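Local coordinates for sugar-binding transport ATP-binding protein (PDB 1V43) that binds ATP and probably hydrolyses it as the nucleotide-binding subunit of an ABC transporter for sugar uptake, at residues H200-A205 / T240-P245. Residues are numbered along the deposited sequence; the frame is centred on the assembly and turned at random.
Sequences HDQVEA and TFIGAP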
loop_
_atom_site.group_PDB
_atom_site.type_symbol
_atom_site.label_atom_id
_atom_site.label_comp_id
_atom_site.label_asym_id
_atom_site.label_seq_id
_atom_site.Cartn_x
_atom_site.Cartn_y
_atom_site.Cartn_z
ATOM N N HIS A 200 -10.605 3.549 -7.043
ATOM C CA HIS A 200 -10.199 4.686 -6.227
ATOM C C HIS A 200 -8.736 4.460 -5.838
ATOM O O HIS A 200 -8.133 5.263 -5.127
ATOM C CB HIS A 200 -11.061 4.771 -4.965
ATOM C CG HIS A 200 -10.735 3.722 -3.946
ATOM N ND1 HIS A 200 -9.582 3.755 -3.191
ATOM C CD2 HIS A 200 -11.374 2.578 -3.607
ATOM C CE1 HIS A 200 -9.523 2.674 -2.432
ATOM N NE2 HIS A 200 -10.597 1.943 -2.667
ATOM N N ASP A 201 -8.172 3.365 -6.326
ATOM C CA ASP A 201 -6.783 2.972 -6.040
ATOM C C ASP A 201 -5.795 3.491 -7.104
ATOM O O ASP A 201 -5.678 2.906 -8.195
ATOM C CB ASP A 201 -6.719 1.438 -5.972
ATOM C CG ASP A 201 -5.401 0.920 -5.425
ATOM O OD1 ASP A 201 -4.327 1.338 -5.909
ATOM O OD2 ASP A 201 -5.446 0.072 -4.514
ATOM N N GLN A 202 -5.075 4.563 -6.777
ATOM C CA GLN A 202 -4.125 5.164 -7.713
ATOM C C GLN A 202 -3.058 4.199 -8.257
ATOM O O GLN A 202 -2.755 4.238 -9.445
ATOM C CB GLN A 202 -3.472 6.414 -7.085
ATOM C CG GLN A 202 -2.709 6.183 -5.773
ATOM C CD GLN A 202 -1.210 5.999 -5.968
ATOM O OE1 GLN A 202 -0.660 6.293 -7.030
ATOM N NE2 GLN A 202 -0.539 5.526 -4.928
ATOM N N VAL A 203 -2.489 3.332 -7.420
ATOM C CA VAL A 203 -1.489 2.384 -7.934
ATOM C C VAL A 203 -2.102 1.461 -8.994
ATOM O O VAL A 203 -1.469 1.161 -10.010
ATOM C CB VAL A 203 -0.870 1.503 -6.823
ATOM C CG1 VAL A 203 -0.104 0.330 -7.452
ATOM C CG2 VAL A 203 0.092 2.347 -5.953
ATOM N N GLU A 204 -3.334 1.014 -8.760
ATOM C CA GLU A 204 -4.015 0.126 -9.707
ATOM C C GLU A 204 -4.289 0.901 -10.997
ATOM O O GLU A 204 -4.097 0.393 -12.095
ATOM C CB GLU A 204 -5.328 -0.380 -9.098
ATOM C CG GLU A 204 -6.099 -1.404 -9.942
ATOM C CD GLU A 204 -7.038 -2.255 -9.082
ATOM O OE1 GLU A 204 -6.528 -2.947 -8.180
ATOM O OE2 GLU A 204 -8.270 -2.234 -9.301
ATOM N N ALA A 205 -4.723 2.143 -10.852
ATOM C CA ALA A 205 -4.997 2.972 -12.016
ATOM C C ALA A 205 -3.734 3.120 -12.883
ATOM O O ALA A 205 -3.780 2.894 -14.081
ATOM C CB ALA A 205 -5.513 4.330 -11.567
ATOM N N THR A 240 -1.614 15.347 -5.990
ATOM C CA THR A 240 -1.567 14.623 -4.723
ATOM C C THR A 240 -2.403 13.353 -4.645
ATOM O O THR A 240 -2.391 12.678 -3.619
ATOM C CB THR A 240 -1.969 15.549 -3.539
ATOM O OG1 THR A 240 -3.319 15.994 -3.715
ATOM C CG2 THR A 240 -1.050 16.771 -3.468
ATOM N N PHE A 241 -3.124 13.015 -5.710
ATOM C CA PHE A 241 -3.949 11.812 -5.675
ATOM C C PHE A 241 -3.211 10.605 -6.249
ATOM O O PHE A 241 -3.600 9.455 -6.026
ATOM C CB PHE A 241 -5.264 12.023 -6.435
ATOM C CG PHE A 241 -6.364 11.099 -5.996
ATOM C CD1 PHE A 241 -7.093 11.361 -4.831
ATOM C CD2 PHE A 241 -6.635 9.937 -6.709
ATOM C CE1 PHE A 241 -8.065 10.475 -4.389
ATOM C CE2 PHE A 241 -7.598 9.050 -6.280
ATOM C CZ PHE A 241 -8.319 9.311 -5.118
ATOM N N ILE A 242 -2.131 10.869 -6.962
ATOM C CA ILE A 242 -1.349 9.802 -7.565
ATOM C C ILE A 242 0.091 9.877 -7.086
ATOM O O ILE A 242 0.729 10.918 -7.191
ATOM C CB ILE A 242 -1.371 9.909 -9.097
ATOM C CG1 ILE A 242 -2.812 9.827 -9.601
ATOM C CG2 ILE A 242 -0.507 8.811 -9.707
ATOM C CD1 ILE A 242 -2.955 9.990 -11.076
ATOM N N GLY A 243 0.603 8.761 -6.578
ATOM C CA GLY A 243 1.966 8.727 -6.079
ATOM C C GLY A 243 1.951 8.895 -4.573
ATOM O O GLY A 243 1.580 9.958 -4.060
ATOM N N ALA A 244 2.352 7.844 -3.867
ATOM C CA ALA A 244 2.383 7.839 -2.405
ATOM C C ALA A 244 3.728 7.300 -1.910
ATOM O O ALA A 244 4.235 6.311 -2.452
ATOM C CB ALA A 244 1.218 6.965 -1.860
ATOM N N PRO A 245 4.355 7.970 -0.919
ATOM C CA PRO A 245 3.917 9.189 -0.223
ATOM C C PRO A 245 3.598 10.298 -1.226
ATOM O O PRO A 245 4.223 10.397 -2.277
ATOM C CB PRO A 245 5.131 9.580 0.613
ATOM C CG PRO A 245 5.898 8.330 0.766
ATOM C CD PRO A 245 5.722 7.596 -0.508
HETATM O O HOH W 1 2.194 5.269 -5.183
#
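Q202 reaches I242 and G243 by placing CG between its own backbone N and carbonyl carbon (chi1 59°) and bending at chi2 (96°), which swings the amide across to the loop at 242-244. There OE1 accepts from G243 N at 2.8 Å, with the donor well above the amide plane rather than on a lone pair. NE2 reaches the same loop through a water that accepts from NE2 (2.8 Å) and from A244 N (2.9 Å). Glutamine suits the place because its amide oxygen accepts directly while its NH2 donates to the water. G243 fits because at its backbone angles a CB would be jammed against the carbonyl O of I242. The stem of Q202 packs closely too, CB lying 3.2 Å from F241 O. F241, with CG anti to its backbone N (chi1 -157°), brings CE2 4.0 Å from the carbonyl O of H200. H200 follows strand 194-199 and lies near K50 of the ATP site, consistent with the switch histidine of ABC ATPases. D201 caps helix 202-208, its OD1 accepting from E204 N. A205, F241 and I242 all touch L43 of strand 39-43, seating the ends of helices 202-208 and 236-241 against the central sheet.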